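Local coordinates for protein heroin esterase (Rhodococcus sp., PDB 1LZL) that is a bacterial acetyl esterase of the alpha/beta hydrolase fold that probably hydrolyses the acetyl ester groups of heroin, at residues Gly287-His290 against Gly291-Leu294; Gly148-Pro151 against Ser152-Ala155; Leu195-Val198 against Ser199-Asn202. All blocks are in the same frame, centred on the assembly; numbering follows the deposited sequence.

Interaction 1 of 3, residues Gly287-His290 against Gly291-Leu294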
loop_
_atom_site.group_PDB
_atom_site.type_symbol
_atom_site.label_atom_id
_atom_site.label_comp_id
_atom_site.label_asym_id
_atom_site.label_seq_id
_atom_site.Cartn_x
_atom_site.Cartn_y
_atom_site.Cartn_z
ATOM N N GLY A 287 1.955 -15.268 13.660
ATOM C CA GLY A 287 0.599 -15.452 14.229
ATOM C C GLY A 287 -0.425 -14.496 13.674
ATOM O O GLY A 287 -1.524 -14.300 14.195
ATOM N N THR A 288 -0.129 -13.834 12.573
ATOM C CA THR A 288 -0.932 -12.774 11.975
ATOM C C THR A 288 -1.583 -13.221 10.671
ATOM O O THR A 288 -1.295 -14.311 10.169
ATOM C CB THR A 288 -0.033 -11.561 11.688
ATOM O OG1 THR A 288 1.084 -12.042 10.938
ATOM C CG2 THR A 288 0.459 -10.948 12.980
ATOM N N PHE A 289 -2.449 -12.357 10.123
ATOM C CA PHE A 289 -3.070 -12.687 8.821
ATOM C C PHE A 289 -3.120 -11.389 8.002
ATOM O O PHE A 289 -2.852 -10.309 8.510
ATOM C CB PHE A 289 -4.435 -13.361 8.993
ATOM C CG PHE A 289 -5.470 -12.581 9.780
ATOM C CD1 PHE A 289 -6.223 -11.598 9.157
ATOM C CD2 PHE A 289 -5.692 -12.823 11.135
ATOM C CE1 PHE A 289 -7.165 -10.890 9.876
ATOM C CE2 PHE A 289 -6.634 -12.121 11.874
ATOM C CZ PHE A 289 -7.359 -11.137 11.236
ATOM N N HIS A 290 -3.538 -11.556 6.708
ATOM C CA HIS A 290 -3.673 -10.353 5.891
ATOM C C HIS A 290 -4.652 -9.340 6.449
ATOM O O HIS A 290 -5.851 -9.655 6.496
ATOM C CB HIS A 290 -4.116 -10.764 4.489
ATOM C CG HIS A 290 -4.095 -9.577 3.553
ATOM N ND1 HIS A 290 -2.966 -9.227 2.866
ATOM C CD2 HIS A 290 -5.068 -8.709 3.163
ATOM C CE1 HIS A 290 -3.226 -8.160 2.090
ATOM N NE2 HIS A 290 -4.500 -7.840 2.257
ATOM N N GLY A 291 -4.246 -8.136 6.844
ATOM C CA GLY A 291 -5.189 -7.183 7.438
ATOM C C GLY A 291 -5.377 -7.353 8.941
ATOM O O GLY A 291 -6.224 -6.625 9.509
ATOM N N SER A 292 -4.621 -8.223 9.621
ATOM C CA SER A 292 -4.814 -8.277 11.087
ATOM C C SER A 292 -4.406 -7.004 11.802
ATOM O O SER A 292 -4.774 -6.740 12.986
ATOM C CB SER A 292 -4.127 -9.526 11.664
ATOM O OG SER A 292 -2.714 -9.500 11.452
ATOM N N ALA A 293 -3.636 -6.128 11.118
ATOM C CA ALA A 293 -3.379 -4.797 11.687
ATOM C C ALA A 293 -4.672 -4.051 11.975
ATOM O O ALA A 293 -4.697 -3.142 12.794
ATOM C CB ALA A 293 -2.538 -3.982 10.717
ATOM N N LEU A 294 -5.766 -4.398 11.287
ATOM C CA LEU A 294 -7.043 -3.751 11.647
ATOM C C LEU A 294 -7.445 -4.027 13.095
ATOM O O LEU A 294 -8.234 -3.248 13.685
ATOM C CB LEU A 294 -8.113 -4.225 10.671
ATOM C CG LEU A 294 -8.099 -3.657 9.251
ATOM C CD1 LEU A 294 -9.066 -4.444 8.375
ATOM C CD2 LEU A 294 -8.427 -2.169 9.168
#

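Interaction 2 of 3, residues Gly148-Pro151 against Ser152-Ala155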
loop_
_atom_site.group_PDB
_atom_site.type_symbol
_atom_site.label_atom_id
_atom_site.label_comp_id
_atom_site.label_asym_id
_atom_site.label_seq_id
_atom_site.Cartn_x
_atom_site.Cartn_y
_atom_site.Cartn_z
ATOM N N GLY A 148 5.095 23.149 0.899
ATOM C CA GLY A 148 5.766 23.116 2.184
ATOM C C GLY A 148 6.444 21.762 2.414
ATOM O O GLY A 148 6.651 21.336 3.563
ATOM N N ILE A 149 6.791 21.150 1.290
ATOM C CA ILE A 149 7.431 19.830 1.241
ATOM C C ILE A 149 8.911 19.909 0.885
ATOM O O ILE A 149 9.345 20.645 -0.014
ATOM C CB ILE A 149 6.724 18.940 0.198
ATOM C CG1 ILE A 149 5.313 18.567 0.663
ATOM C CG2 ILE A 149 7.570 17.724 -0.125
ATOM C CD1 ILE A 149 4.499 17.890 -0.424
ATOM N N ASP A 150 9.721 19.094 1.571
ATOM C CA ASP A 150 11.126 18.934 1.220
ATOM C C ASP A 150 11.262 17.897 0.109
ATOM O O ASP A 150 11.070 16.699 0.332
ATOM C CB ASP A 150 11.947 18.532 2.454
ATOM C CG ASP A 150 13.415 18.346 2.154
ATOM O OD1 ASP A 150 13.864 18.382 0.991
ATOM O OD2 ASP A 150 14.173 18.177 3.151
ATOM N N PRO A 151 11.588 18.288 -1.107
ATOM C CA PRO A 151 11.538 17.357 -2.246
ATOM C C PRO A 151 12.605 16.270 -2.161
ATOM O O PRO A 151 12.546 15.238 -2.833
ATOM C CB PRO A 151 11.767 18.273 -3.465
ATOM C CG PRO A 151 12.553 19.436 -2.866
ATOM C CD PRO A 151 12.037 19.656 -1.479
ATOM N N SER A 152 13.602 16.506 -1.310
ATOM C CA SER A 152 14.651 15.519 -1.090
ATOM C C SER A 152 14.193 14.478 -0.077
ATOM O O SER A 152 14.946 13.517 0.191
ATOM C CB SER A 152 15.947 16.185 -0.607
ATOM O OG SER A 152 15.896 16.454 0.797
ATOM N N ARG A 153 13.000 14.581 0.498
ATOM C CA ARG A 153 12.583 13.591 1.506
ATOM C C ARG A 153 11.129 13.182 1.240
ATOM O O ARG A 153 10.252 13.433 2.054
ATOM C CB ARG A 153 12.763 14.186 2.913
ATOM C CG ARG A 153 14.275 14.238 3.226
ATOM C CD ARG A 153 14.560 14.568 4.669
ATOM N NE ARG A 153 14.134 15.942 4.968
ATOM C CZ ARG A 153 13.891 16.324 6.205
ATOM N NH1 ARG A 153 14.021 15.448 7.203
ATOM N NH2 ARG A 153 13.504 17.582 6.464
ATOM N N ILE A 154 10.964 12.569 0.051
ATOM C CA ILE A 154 9.677 11.992 -0.326
ATOM C C ILE A 154 9.751 10.480 -0.106
ATOM O O ILE A 154 10.661 9.836 -0.639
ATOM C CB ILE A 154 9.349 12.282 -1.800
ATOM C CG1 ILE A 154 9.331 13.800 -2.072
ATOM C CG2 ILE A 154 8.049 11.594 -2.226
ATOM C CD1 ILE A 154 9.324 14.111 -3.559
ATOM N N ALA A 155 8.801 9.962 0.653
ATOM C CA ALA A 155 8.616 8.509 0.774
ATOM C C ALA A 155 7.440 8.080 -0.112
ATOM O O ALA A 155 6.491 8.859 -0.220
ATOM C CB ALA A 155 8.386 8.045 2.210
HETATM O O HOH W 1 12.880 12.605 -2.266
#

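Interaction 3 of 3, residues Leu195-Val198 against Ser199-Asn202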
loop_
_atom_site.group_PDB
_atom_site.type_symbol
_atom_site.label_atom_id
_atom_site.label_comp_id
_atom_site.label_asym_id
_atom_site.label_seq_id
_atom_site.Cartn_x
_atom_site.Cartn_y
_atom_site.Cartn_z
ATOM N N LEU A 195 1.043 -16.033 -8.808
ATOM C CA LEU A 195 0.377 -16.923 -7.828
ATOM C C LEU A 195 1.073 -18.278 -7.702
ATOM O O LEU A 195 0.393 -19.299 -7.548
ATOM C CB LEU A 195 -1.138 -17.047 -8.113
ATOM C CG LEU A 195 -1.852 -15.733 -8.483
ATOM C CD1 LEU A 195 -3.371 -15.932 -8.606
ATOM C CD2 LEU A 195 -1.553 -14.631 -7.483
ATOM N N GLU A 196 2.411 -18.242 -7.765
ATOM C CA GLU A 196 3.164 -19.521 -7.758
ATOM C C GLU A 196 3.964 -19.780 -6.513
ATOM O O GLU A 196 4.559 -20.858 -6.364
ATOM C CB GLU A 196 4.112 -19.564 -8.966
ATOM C CG GLU A 196 5.216 -18.502 -9.072
ATOM C CD GLU A 196 5.820 -18.397 -10.460
ATOM O OE1 GLU A 196 5.383 -19.105 -11.412
ATOM O OE2 GLU A 196 6.771 -17.602 -10.667
ATOM N N THR A 197 3.989 -18.832 -5.581
ATOM C CA THR A 197 4.649 -19.104 -4.309
ATOM C C THR A 197 3.888 -20.140 -3.497
ATOM O O THR A 197 2.678 -20.358 -3.648
ATOM C CB THR A 197 4.758 -17.787 -3.499
ATOM O OG1 THR A 197 3.421 -17.310 -3.305
ATOM C CG2 THR A 197 5.600 -16.757 -4.215
ATOM N N VAL A 198 4.609 -20.744 -2.535
ATOM C CA VAL A 198 3.907 -21.689 -1.637
ATOM C C VAL A 198 2.773 -21.023 -0.893
ATOM O O VAL A 198 1.661 -21.624 -0.789
ATOM C CB VAL A 198 4.883 -22.302 -0.617
ATOM C CG1 VAL A 198 4.149 -23.169 0.401
ATOM C CG2 VAL A 198 5.926 -23.110 -1.375
ATOM N N SER A 199 2.933 -19.815 -0.339
ATOM C CA SER A 199 1.788 -19.254 0.390
ATOM C C SER A 199 0.585 -19.051 -0.542
ATOM O O SER A 199 -0.544 -19.147 -0.073
ATOM C CB SER A 199 2.200 -17.995 1.135
ATOM O OG SER A 199 2.753 -16.982 0.272
ATOM N N MET A 200 0.916 -18.726 -1.797
ATOM C CA MET A 200 -0.198 -18.456 -2.730
ATOM C C MET A 200 -0.853 -19.763 -3.156
ATOM O O MET A 200 -2.079 -19.741 -3.455
ATOM C CB MET A 200 0.306 -17.679 -3.913
ATOM C CG MET A 200 -0.428 -16.572 -4.564
ATOM S SD MET A 200 -1.915 -15.931 -3.852
ATOM C CE MET A 200 -1.421 -14.235 -3.522
ATOM N N THR A 201 -0.116 -20.870 -3.214
ATOM C CA THR A 201 -0.791 -22.138 -3.545
ATOM C C THR A 201 -1.503 -22.740 -2.327
ATOM O O THR A 201 -2.483 -23.468 -2.582
ATOM C CB THR A 201 0.170 -23.211 -4.094
ATOM O OG1 THR A 201 1.158 -23.563 -3.108
ATOM C CG2 THR A 201 0.908 -22.728 -5.352
ATOM N N ASN A 202 -1.031 -22.495 -1.107
ATOM C CA ASN A 202 -1.557 -23.201 0.057
ATOM C C ASN A 202 -2.603 -22.439 0.843
ATOM O O ASN A 202 -3.399 -23.071 1.594
ATOM C CB ASN A 202 -0.402 -23.556 1.013
ATOM C CG ASN A 202 0.555 -24.582 0.459
ATOM O OD1 ASN A 202 0.690 -24.950 -0.715
ATOM N ND2 ASN A 202 1.385 -25.085 1.375
#

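Interaction 1 of 3, residues Gly287-His290 against Gly291-Leu294
F289 chi1 of 57° sets CG between the backbone N and the carbonyl carbon and brings the ring under S292 CB; S292 chi1 of 62° separately turns OG toward F289 O. S292 CB sits 3.5 Å from the F289 ring centroid, almost on the ring normal, which is a CH-pi contact over one face. The backbone between them is a type II beta turn from F289 to S292, closed by S292 N donating to F289 O at 3.0 Å with an N-H...O angle of 166°. S292 OG lies 3.1 Å from the same F289 O, where its proton may go, though another acceptor is within reach. S292 OG also comes 3.4 Å from T288 CB, while T288 OG1 bonds to E258 N and F285 O. G291, at positive phi, takes the turn position where a CB would clash with H290 O. At the turn corner the H290 imidazole departs from the contact: its ND1 bonds to D260, and the ring touches S160, consistent with a Ser-His-Asp triad. The S292 N bond and the CH-pi contact both restrain the turn, consistent with a defined backbone at H290, the probable catalytic histidine.

Interaction 2 of 3, residues Gly148-Pro151 against Ser152-Ala155
This is a local, side-chain-reinforced type I beta turn, D150 to R153, at the surface corner where the chain passes from short strand 149-150 into strand 153-159 of the central alpha/beta hydrolase sheet. The turn is closed by R153 N donating to D150 O at 2.9 Å (N-H...O 162°). Beside it, an Asx turn is formed: S152 N donates to D150 OD1 at 3.0 Å, and S152 OG grips the same OD1 at 2.8 Å, both from one face of the carboxylate. With CG anti to the backbone N (chi1 180°), D150 brings its carboxylate to both partners. The other oxygen, OD2, forms a salt bridge with R153 NE at 2.9 Å. R153 NE and, weakly, NH2 both address OD2, and the planes stand 66° apart, so this is not the coplanar bidentate pair that uses both carboxylate oxygens. R153 NH1 bonds to L316 O near the C-terminus. Towards the interior, I154 CD1 lies 3.5 Å from P151 O, and its side chain packs on L137 and H141 of helix 128-142. A water bridges the turn, donating to P151 O at 2.7 Å and accepting from I154 N at 3.0 Å.

Interaction 3 of 3, residues Leu195-Val198 against Ser199-Asn202
L195 and M200 form the tightly packed side of this N-terminal helix cap, whereas V198, T201 and N202 form its exposed side. M200 CG lies 3.4 Å from L195 CA and 3.7 Å from L195 CB, and L195 CD2 lies across the methionine chain, near CG, SD and CE. The methionine achieves this with a chain bent at chi2 and chi3, its chi2 being nearly eclipsed at 8°. Helix 211-222 closes over the pair, with A214 touching both side chains.

T197 is the N-cap residue of the helix. Its OG1, set between the backbone N and the carbonyl carbon by a chi1 of 59°, accepts from M200 N at 3.2 Å with an N-H...O angle of 143°, and also rests against M200 CB. With an alanine in place of T197, M200 N would probably lose this side-chain acceptor and the first helical turn would be less firmly capped.

A backbone bond runs from T201 N to T197 O at 2.9 Å, almost in line with the carbonyl, and N202 N to V198 O repeats it at 2.8 Å. On the exposed face, V198 CG1 meets N202 ND2 at 3.5 Å, a plain van der Waals contact. T201 OG1 lies within reach of both V198 O and N202 OD1, so the destination of its proton is not settled.

S199 turns away from this polar edge: its N bonds to D264 and its OG to P261 O. Chemically, one helix start therefore has T197 OG1 and D264 as acceptors for early amides, and the acidic D264 would probably interact favourably with the positive end of the helix dipole.

Overall arrangement
Along the chain the order is interaction 2, interaction 3, interaction 1, all within the alpha/beta hydrolase fold region. Interaction 2 lies at the start of central strand 153-159, which leads to the probable nucleophile elbow at S160; interaction 1 follows edge strand 280-285 and carries H290. The two lie on opposite sides of the chain's centre, their centres about 31 Å apart. Interaction 3 precedes helix 211-222 and is nearer to interaction 1, at about 18 Å between centres and 8 Å between nearest atoms, without touching. L262, two residues after D260, is touched by both M200 and H290; M200 also packs on P261. Interaction 1 holds the probable triad histidine, interaction 3 lies close by, and interaction 2 is remote.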